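Local structure of lactate racemase (Thermoanaerobacterium thermosaccharolyticum, 2YJG) at residues S267-P276 against G418-K426; P173-R183 against A210-H221. The protein interconverts the D- and L-isomers of lactate, using a nickel-pincer cofactor derived from nicotinic acid mononucleotide. All coordinates share one frame; numbering follows the deposited sequence.

In the fold
Contact 2 comes first along the chain and closes first. Just past strand 164-170 of the mixed sheet, the chain makes a small hairpin at 173-179, runs through helices 193-198 and 202-206, and returns as 210-221, whose end starts helix 219-230, to pack on that hairpin. Contact 1 opens later, where helix 257-270 passes into strand 271-277, and closes after 141 intervening residues, when the C-terminal strand 422-425 pairs with it, packed on strand 412-415 and helix 293-305. The two are therefore in series, neither nested nor crossing. They nevertheless touch: I422 packs on P173 and T212, so the last strand meets the hairpin that carries H174, probably a catalytic proton donor/acceptor.

Contact 1: residues S267-P276 against G418-K426; sequences SEIATVNAKP and GVSVIVREK
T271-A274 and I422-E425 run side by side as a two-stranded parallel sheet, their axes 4.6 Å apart at the closest and turned by 35°. V272 donates to I422 O and accepts from R424 N, and A274 donates to R424 O and accepts from K426 N. At the start, I422 N bonds to A270 O, so pairing begins as helix 257-270 ends. T271 also ties that junction: its N and its OG1 both bond to S267 O, OG1 at 2.6 Å, because chi1 of -58° sets the hydroxyl beside the backbone N. On the face bearing V272, V423 and A274, small and beta-branched apolar side chains meet, A274 CB to V423 CG1 at 3.6 Å and V272 CG2 to V423 CG2 at 3.9 Å; E425 shares this face beside P276. V423 also reaches A302 and A305 of helix 293-305, which explains the apolar choice. T271, N273, I422 and R424 occupy the other face. There the long apolar I422 suits the helix end, its CD1 3.9 Å from T271 OG1 and near S267 CA and A270 CB. At the far end K426 bends at chi3 (-85°) and brings CE within 3.5 Å of N273 O.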
loop_
_atom_site.group_PDB
_atom_site.type_symbol
_atom_site.label_atom_id
_atom_site.label_comp_id
_atom_site.label_asym_id
_atom_site.label_seq_id
_atom_site.Cartn_x
_atom_site.Cartn_y
_atom_site.Cartn_z
ATOM N N SER A 267 29.931 -13.573 14.499
ATOM C CA SER A 267 31.102 -13.458 15.389
ATOM C C SER A 267 32.455 -13.655 14.627
ATOM O O SER A 267 33.468 -12.931 14.878
ATOM C CB SER A 267 31.005 -14.496 16.520
ATOM O OG SER A 267 32.013 -14.222 17.448
ATOM N N GLU A 268 32.497 -14.654 13.731
ATOM C CA GLU A 268 33.745 -14.889 12.965
ATOM C C GLU A 268 34.121 -13.657 12.120
ATOM O O GLU A 268 35.256 -13.284 12.107
ATOM C CB GLU A 268 33.671 -16.144 12.069
ATOM C CG GLU A 268 33.391 -17.425 12.800
ATOM C CD GLU A 268 33.513 -18.697 11.907
ATOM O OE1 GLU A 268 34.263 -18.675 10.869
ATOM O OE2 GLU A 268 32.850 -19.718 12.263
ATOM N N ILE A 269 33.143 -12.978 11.495
ATOM C CA ILE A 269 33.382 -11.828 10.615
ATOM C C ILE A 269 33.638 -10.556 11.404
ATOM O O ILE A 269 34.530 -9.742 11.034
ATOM C CB ILE A 269 32.168 -11.495 9.722
ATOM C CG1 ILE A 269 31.727 -12.660 8.849
ATOM C CG2 ILE A 269 32.464 -10.282 8.784
ATOM C CD1 ILE A 269 32.712 -13.725 8.635
ATOM N N ALA A 270 32.869 -10.363 12.476
ATOM C CA ALA A 270 32.870 -9.064 13.174
ATOM C C ALA A 270 33.841 -8.967 14.340
ATOM O O ALA A 270 34.123 -7.862 14.788
ATOM C CB ALA A 270 31.468 -8.752 13.628
ATOM N N THR A 271 34.358 -10.085 14.866
ATOM C CA THR A 271 35.195 -10.021 16.083
ATOM C C THR A 271 36.558 -9.436 15.774
ATOM O O THR A 271 37.183 -9.846 14.825
ATOM C CB THR A 271 35.306 -11.360 16.802
ATOM O OG1 THR A 271 33.977 -11.787 17.131
ATOM C CG2 THR A 271 36.152 -11.249 18.109
ATOM N N VAL A 272 37.000 -8.463 16.552
ATOM C CA VAL A 272 38.372 -7.953 16.444
ATOM C C VAL A 272 39.020 -8.036 17.809
ATOM O O VAL A 272 38.350 -7.904 18.840
ATOM C CB VAL A 272 38.391 -6.519 15.911
ATOM C CG1 VAL A 272 37.780 -6.483 14.514
ATOM C CG2 VAL A 272 37.662 -5.555 16.918
ATOM N N ASN A 273 40.323 -8.298 17.828
ATOM C CA ASN A 273 41.053 -8.507 19.058
ATOM C C ASN A 273 41.866 -7.268 19.377
ATOM O O ASN A 273 42.729 -6.866 18.565
ATOM C CB ASN A 273 41.954 -9.759 18.904
ATOM C CG ASN A 273 41.159 -11.020 18.550
ATOM O OD1 ASN A 273 41.309 -11.597 17.460
ATOM N ND2 ASN A 273 40.318 -11.446 19.460
ATOM N N ALA A 274 41.592 -6.630 20.508
ATOM C CA ALA A 274 42.237 -5.370 20.874
ATOM C C ALA A 274 43.195 -5.480 22.072
ATOM O O ALA A 274 42.834 -6.014 23.104
ATOM C CB ALA A 274 41.122 -4.310 21.210
ATOM N N LYS A 275 44.417 -4.974 21.941
ATOM C CA LYS A 275 45.278 -4.676 23.078
ATOM C C LYS A 275 44.889 -3.288 23.584
ATOM O O LYS A 275 45.051 -2.277 22.867
ATOM C CB LYS A 275 46.772 -4.709 22.707
ATOM C CG LYS A 275 47.638 -3.944 23.733
ATOM C CD LYS A 275 49.163 -4.313 23.680
ATOM C CE LYS A 275 49.926 -3.610 24.851
ATOM N NZ LYS A 275 51.407 -3.692 24.684
ATOM N N PRO A 276 44.395 -3.200 24.820
ATOM C CA PRO A 276 43.868 -1.871 25.129
ATOM C C PRO A 276 44.916 -0.741 25.088
ATOM O O PRO A 276 46.109 -0.929 25.448
ATOM C CB PRO A 276 43.209 -2.031 26.495
ATOM C CG PRO A 276 43.120 -3.554 26.756
ATOM C CD PRO A 276 44.230 -4.169 25.924
ATOM N N GLY A 418 33.025 1.549 14.264
ATOM C CA GLY A 418 32.715 1.148 15.619
ATOM C C GLY A 418 31.442 0.322 15.824
ATOM O O GLY A 418 31.310 -0.376 16.826
ATOM N N VAL A 419 30.485 0.437 14.919
ATOM C CA VAL A 419 29.168 -0.229 15.117
ATOM C C VAL A 419 29.092 -1.604 14.535
ATOM O O VAL A 419 28.212 -2.405 14.914
ATOM C CB VAL A 419 28.002 0.541 14.485
ATOM C CG1 VAL A 419 27.781 1.731 15.222
ATOM C CG2 VAL A 419 28.239 0.862 13.030
ATOM N N SER A 420 29.995 -1.895 13.613
ATOM C CA SER A 420 30.059 -3.180 12.946
ATOM C C SER A 420 30.889 -4.295 13.635
ATOM O O SER A 420 30.860 -5.429 13.190
ATOM C CB SER A 420 30.670 -2.967 11.556
ATOM O OG SER A 420 32.066 -2.603 11.650
ATOM N N VAL A 421 31.659 -3.985 14.663
ATOM C CA VAL A 421 32.572 -4.917 15.237
ATOM C C VAL A 421 32.127 -5.394 16.630
ATOM O O VAL A 421 31.324 -4.724 17.319
ATOM C CB VAL A 421 33.985 -4.276 15.345
ATOM C CG1 VAL A 421 34.561 -3.968 13.930
ATOM C CG2 VAL A 421 33.969 -3.003 16.173
ATOM N N ILE A 422 32.730 -6.515 17.040
ATOM C CA ILE A 422 32.675 -7.030 18.394
ATOM C C ILE A 422 34.105 -6.946 18.877
ATOM O O ILE A 422 34.975 -7.715 18.414
ATOM C CB ILE A 422 32.193 -8.518 18.436
ATOM C CG1 ILE A 422 30.748 -8.621 17.902
ATOM C CG2 ILE A 422 32.233 -9.127 19.825
ATOM C CD1 ILE A 422 30.477 -10.023 17.470
ATOM N N VAL A 423 34.358 -6.043 19.829
ATOM C CA VAL A 423 35.741 -5.863 20.301
ATOM C C VAL A 423 35.989 -6.826 21.475
ATOM O O VAL A 423 35.333 -6.721 22.500
ATOM C CB VAL A 423 36.026 -4.438 20.723
ATOM C CG1 VAL A 423 37.531 -4.295 21.333
ATOM C CG2 VAL A 423 35.806 -3.465 19.573
ATOM N N ARG A 424 36.978 -7.706 21.313
ATOM C CA ARG A 424 37.381 -8.644 22.300
ATOM C C ARG A 424 38.763 -8.264 22.770
ATOM O O ARG A 424 39.640 -8.057 21.952
ATOM C CB ARG A 424 37.382 -10.002 21.643
ATOM C CG ARG A 424 37.746 -11.190 22.519
ATOM C CD ARG A 424 38.600 -12.168 21.678
ATOM N NE ARG A 424 39.101 -13.361 22.374
ATOM C CZ ARG A 424 40.305 -13.486 22.946
ATOM N NH1 ARG A 424 41.201 -12.490 22.948
ATOM N NH2 ARG A 424 40.629 -14.643 23.535
ATOM N N GLU A 425 38.927 -8.112 24.084
ATOM C CA GLU A 425 40.223 -7.858 24.709
ATOM C C GLU A 425 41.182 -9.018 24.519
ATOM O O GLU A 425 40.856 -10.177 24.798
ATOM C CB GLU A 425 40.043 -7.584 26.204
ATOM C CG GLU A 425 41.315 -7.160 26.954
ATOM C CD GLU A 425 41.002 -6.481 28.295
ATOM O OE1 GLU A 425 39.856 -6.028 28.479
ATOM O OE2 GLU A 425 41.911 -6.387 29.155
ATOM N N LYS A 426 42.386 -8.682 24.076
ATOM C CA LYS A 426 43.362 -9.673 23.597
ATOM C C LYS A 426 44.050 -10.422 24.737
ATOM O O LYS A 426 44.154 -11.656 24.668
ATOM C CB LYS A 426 44.393 -8.956 22.718
ATOM C CG LYS A 426 45.311 -9.820 21.920
ATOM C CD LYS A 426 46.239 -8.960 21.079
ATOM C CE LYS A 426 45.597 -8.569 19.757
ATOM N NZ LYS A 426 46.268 -7.372 19.142
#

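Contact 2: residues P173-R183 against A210-H221; sequences PHFFAGFSGGR and ARTGVLENNPIH. With SO4 (sulfate ion), chain E.
R183 meets H221 at the edge of the imidazole, their planes 62° apart, while the methyl L215 CD2 sits over the centre of one ring face, 3.7 Å above it. R183 NE points at H221 ND1 within the ring plane (2.9 Å, N-H...N 156°), and NH2 makes a second, more bent bond to the same nitrogen, approaching it tilted from that plane. At the end of the guanidinium NH1 and NH2 both bond to F179 O, and NH1 also bonds to G181 O, so acceptors close to its plane fix its rotation. Three further rings interlock: H174 NE2 lies over the centre of one face of F176, F176 CD2 over the rim of F175, and F175 CD1 over the rim of H174. I220 CD1 reaches F176 CD1 obliquely at 3.6 Å, and H200, probably a nickel ligand of the cofactor, meets the F176 ring as well. H174, F175 and F176 belong to a tight hairpin, 173-179, that presents H174, probably a proton donor/acceptor of the active site. The type II turn R211-V214 lies against it, with G213 N bonded to G178 O, which also accepts from H174 N. Glycine suits position 178, where phi is positive and a CB would clash with V214 O. N218 works in both directions: OD1 caps helix 219-230 by accepting from I220 N, and ND2 bonds to V214 O and, at 2.9 Å and 170°, to F176 O. Past the hairpin, G181 N donates to O4 of a sulfate, probably from the crystallisation liquor, at 3.0 Å; R75, probably a cofactor ligand, holds it through NE.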
loop_
_atom_site.group_PDB
_atom_site.type_symbol
_atom_site.label_atom_id
_atom_site.label_comp_id
_atom_site.label_asym_id
_atom_site.label_seq_id
_atom_site.Cartn_x
_atom_site.Cartn_y
_atom_site.Cartn_z
ATOM N N PRO A 173 25.810 -7.459 15.217
ATOM C CA PRO A 173 26.067 -7.350 16.634
ATOM C C PRO A 173 25.135 -6.340 17.247
ATOM O O PRO A 173 24.682 -5.443 16.555
ATOM C CB PRO A 173 27.497 -6.804 16.671
ATOM C CG PRO A 173 28.111 -7.300 15.380
ATOM C CD PRO A 173 27.016 -7.187 14.423
ATOM N N HIS A 174 24.886 -6.457 18.532
ATOM C CA HIS A 174 24.074 -5.458 19.258
ATOM C C HIS A 174 24.683 -5.229 20.621
ATOM O O HIS A 174 24.984 -6.206 21.380
ATOM C CB HIS A 174 22.614 -5.915 19.329
ATOM C CG HIS A 174 21.749 -4.979 20.096
ATOM N ND1 HIS A 174 20.822 -4.131 19.517
ATOM C CD2 HIS A 174 21.698 -4.743 21.427
ATOM C CE1 HIS A 174 20.239 -3.417 20.479
ATOM N NE2 HIS A 174 20.760 -3.775 21.636
ATOM N N PHE A 175 24.855 -3.965 20.970
ATOM C CA PHE A 175 25.682 -3.592 22.098
ATOM C C PHE A 175 25.166 -3.966 23.505
ATOM O O PHE A 175 25.931 -3.859 24.485
ATOM C CB PHE A 175 26.077 -2.135 22.038
ATOM C CG PHE A 175 24.964 -1.117 22.323
ATOM C CD1 PHE A 175 23.661 -1.303 21.859
ATOM C CD2 PHE A 175 25.265 0.053 22.991
ATOM C CE1 PHE A 175 22.718 -0.374 22.114
ATOM C CE2 PHE A 175 24.294 1.020 23.229
ATOM C CZ PHE A 175 23.008 0.780 22.730
ATOM N N PHE A 176 23.901 -4.357 23.629
ATOM C CA PHE A 176 23.478 -4.999 24.906
ATOM C C PHE A 176 22.674 -6.285 24.795
ATOM O O PHE A 176 22.634 -7.004 25.755
ATOM C CB PHE A 176 22.779 -4.001 25.866
ATOM C CG PHE A 176 21.578 -3.327 25.311
ATOM C CD1 PHE A 176 20.337 -3.937 25.390
ATOM C CD2 PHE A 176 21.659 -2.025 24.801
ATOM C CE1 PHE A 176 19.185 -3.310 24.921
ATOM C CE2 PHE A 176 20.516 -1.371 24.332
ATOM C CZ PHE A 176 19.279 -2.001 24.377
ATOM N N ALA A 177 22.009 -6.555 23.678
ATOM C CA ALA A 177 21.366 -7.838 23.440
ATOM C C ALA A 177 22.282 -8.872 22.778
ATOM O O ALA A 177 21.857 -9.977 22.502
ATOM C CB ALA A 177 20.109 -7.656 22.553
ATOM N N GLY A 178 23.532 -8.498 22.508
ATOM C CA GLY A 178 24.530 -9.426 21.952
ATOM C C GLY A 178 24.491 -9.426 20.456
ATOM O O GLY A 178 25.467 -9.046 19.779
ATOM N N PHE A 179 23.355 -9.880 19.926
ATOM C CA PHE A 179 23.081 -9.811 18.493
ATOM C C PHE A 179 21.635 -9.450 18.258
ATOM O O PHE A 179 20.798 -9.658 19.113
ATOM C CB PHE A 179 23.351 -11.175 17.804
ATOM C CG PHE A 179 24.754 -11.643 17.917
ATOM C CD1 PHE A 179 25.200 -12.340 19.015
ATOM C CD2 PHE A 179 25.607 -11.473 16.860
ATOM C CE1 PHE A 179 26.548 -12.765 19.106
ATOM C CE2 PHE A 179 26.939 -11.889 16.899
ATOM C CZ PHE A 179 27.424 -12.556 18.039
ATOM N N SER A 180 21.351 -8.957 17.057
ATOM C CA SER A 180 19.991 -8.817 16.565
ATOM C C SER A 180 19.413 -10.147 16.107
ATOM O O SER A 180 20.123 -11.173 16.051
ATOM C CB SER A 180 19.977 -7.775 15.428
ATOM O OG SER A 180 20.532 -8.281 14.220
ATOM N N GLY A 181 18.124 -10.138 15.793
ATOM C CA GLY A 181 17.433 -11.287 15.175
ATOM C C GLY A 181 16.894 -12.377 16.104
ATOM O O GLY A 181 16.764 -12.187 17.306
ATOM N N GLY A 182 16.496 -13.467 15.487
ATOM C CA GLY A 182 15.920 -14.633 16.160
ATOM C C GLY A 182 14.787 -14.157 17.050
ATOM O O GLY A 182 13.889 -13.406 16.584
ATOM N N ARG A 183 14.890 -14.491 18.320
ATOM C CA ARG A 183 13.944 -14.160 19.384
ATOM C C ARG A 183 13.497 -12.715 19.504
ATOM O O ARG A 183 12.487 -12.449 20.034
ATOM C CB ARG A 183 14.489 -14.634 20.750
ATOM C CG ARG A 183 15.636 -13.817 21.316
ATOM C CD ARG A 183 16.895 -13.669 20.411
ATOM N NE ARG A 183 18.049 -13.027 21.045
ATOM C CZ ARG A 183 18.792 -12.066 20.521
ATOM N NH1 ARG A 183 18.628 -11.621 19.306
ATOM N NH2 ARG A 183 19.773 -11.582 21.210
ATOM N N ALA A 210 25.486 -8.095 29.483
ATOM C CA ALA A 210 24.648 -7.340 28.571
ATOM C C ALA A 210 25.582 -6.474 27.718
ATOM O O ALA A 210 25.787 -5.287 27.994
ATOM C CB ALA A 210 23.632 -6.465 29.406
ATOM N N ARG A 211 26.258 -7.130 26.775
ATOM C CA ARG A 211 27.339 -6.515 25.997
ATOM C C ARG A 211 27.336 -7.034 24.549
ATOM O O ARG A 211 26.748 -8.077 24.230
ATOM C CB ARG A 211 28.691 -6.877 26.589
ATOM C CG ARG A 211 28.998 -6.233 27.933
ATOM C CD ARG A 211 28.987 -4.801 27.977
ATOM N NE ARG A 211 29.435 -4.451 29.329
ATOM C CZ ARG A 211 28.644 -4.454 30.396
ATOM N NH1 ARG A 211 27.323 -4.654 30.262
ATOM N NH2 ARG A 211 29.184 -4.172 31.590
ATOM N N THR A 212 28.039 -6.306 23.694
ATOM C CA THR A 212 28.130 -6.691 22.262
ATOM C C THR A 212 28.639 -8.098 22.079
ATOM O O THR A 212 29.667 -8.464 22.622
ATOM C CB THR A 212 29.076 -5.761 21.583
ATOM O OG1 THR A 212 28.771 -4.429 22.002
ATOM C CG2 THR A 212 28.932 -5.805 20.083
ATOM N N GLY A 213 27.902 -8.853 21.266
ATOM C CA GLY A 213 28.236 -10.196 20.915
ATOM C C GLY A 213 28.180 -11.255 22.004
ATOM O O GLY A 213 28.687 -12.380 21.803
ATOM N N VAL A 214 27.598 -10.904 23.137
ATOM C CA VAL A 214 27.384 -11.813 24.275
ATOM C C VAL A 214 25.932 -12.242 24.452
ATOM O O VAL A 214 25.022 -11.393 24.632
ATOM C CB VAL A 214 27.885 -11.141 25.599
ATOM C CG1 VAL A 214 27.673 -12.139 26.750
ATOM C CG2 VAL A 214 29.351 -10.744 25.454
ATOM N N LEU A 215 25.693 -13.560 24.361
ATOM C CA LEU A 215 24.397 -14.150 24.543
ATOM C C LEU A 215 24.352 -14.975 25.841
ATOM O O LEU A 215 23.419 -14.879 26.594
ATOM C CB LEU A 215 24.108 -15.070 23.365
ATOM C CG LEU A 215 23.984 -14.415 21.965
ATOM C CD1 LEU A 215 23.638 -15.398 20.829
ATOM C CD2 LEU A 215 22.933 -13.314 21.975
ATOM N N GLU A 216 25.373 -15.776 26.103
ATOM C CA GLU A 216 25.320 -16.654 27.266
ATOM C C GLU A 216 25.439 -15.849 28.543
ATOM O O GLU A 216 26.335 -15.001 28.700
ATOM C CB GLU A 216 26.385 -17.724 27.177
ATOM C CG GLU A 216 26.028 -18.736 26.105
ATOM C CD GLU A 216 27.118 -19.742 25.808
ATOM O OE1 GLU A 216 27.455 -20.533 26.727
ATOM O OE2 GLU A 216 27.553 -19.791 24.608
ATOM N N ASN A 217 24.492 -16.092 29.443
ATOM C CA ASN A 217 24.438 -15.430 30.766
ATOM C C ASN A 217 23.954 -13.991 30.658
ATOM O O ASN A 217 23.974 -13.237 31.657
ATOM C CB ASN A 217 25.787 -15.519 31.493
ATOM C CG ASN A 217 25.640 -15.924 32.937
ATOM O OD1 ASN A 217 26.466 -15.552 33.810
ATOM N ND2 ASN A 217 24.581 -16.684 33.223
ATOM N N ASN A 218 23.560 -13.602 29.442
ATOM C CA ASN A 218 22.970 -12.263 29.169
ATOM C C ASN A 218 21.500 -12.289 29.553
ATOM O O ASN A 218 20.716 -13.009 28.927
ATOM C CB ASN A 218 23.136 -11.837 27.681
ATOM C CG ASN A 218 22.582 -10.477 27.388
ATOM O OD1 ASN A 218 21.766 -9.955 28.159
ATOM N ND2 ASN A 218 23.098 -9.820 26.324
ATOM N N PRO A 219 21.117 -11.560 30.619
ATOM C CA PRO A 219 19.754 -11.749 31.124
ATOM C C PRO A 219 18.679 -11.174 30.216
ATOM O O PRO A 219 17.558 -11.631 30.289
ATOM C CB PRO A 219 19.780 -10.984 32.447
ATOM C CG PRO A 219 20.801 -9.919 32.252
ATOM C CD PRO A 219 21.861 -10.602 31.462
ATOM N N ILE A 220 19.033 -10.187 29.390
ATOM C CA ILE A 220 18.112 -9.593 28.414
ATOM C C ILE A 220 17.748 -10.675 27.421
ATOM O O ILE A 220 16.576 -10.976 27.157
ATOM C CB ILE A 220 18.744 -8.357 27.649
ATOM C CG1 ILE A 220 19.048 -7.272 28.649
ATOM C CG2 ILE A 220 17.735 -7.852 26.625
ATOM C CD1 ILE A 220 19.970 -6.128 28.264
ATOM N N HIS A 221 18.785 -11.312 26.924
ATOM C CA HIS A 221 18.682 -12.423 25.983
ATOM C C HIS A 221 17.949 -13.604 26.585
ATOM O O HIS A 221 17.072 -14.228 25.952
ATOM C CB HIS A 221 20.066 -12.824 25.531
ATOM C CG HIS A 221 20.079 -13.997 24.611
ATOM N ND1 HIS A 221 19.507 -13.968 23.356
ATOM C CD2 HIS A 221 20.573 -15.237 24.782
ATOM C CE1 HIS A 221 19.683 -15.143 22.788
ATOM N NE2 HIS A 221 20.329 -15.931 23.631
HETATM S S SO4 E . 15.850 -6.694 15.563
HETATM O O1 SO4 E . 14.736 -7.640 15.620
HETATM O O2 SO4 E . 16.087 -6.404 14.129
HETATM O O3 SO4 E . 15.630 -5.406 16.282
HETATM O O4 SO4 E . 16.912 -7.402 16.194
#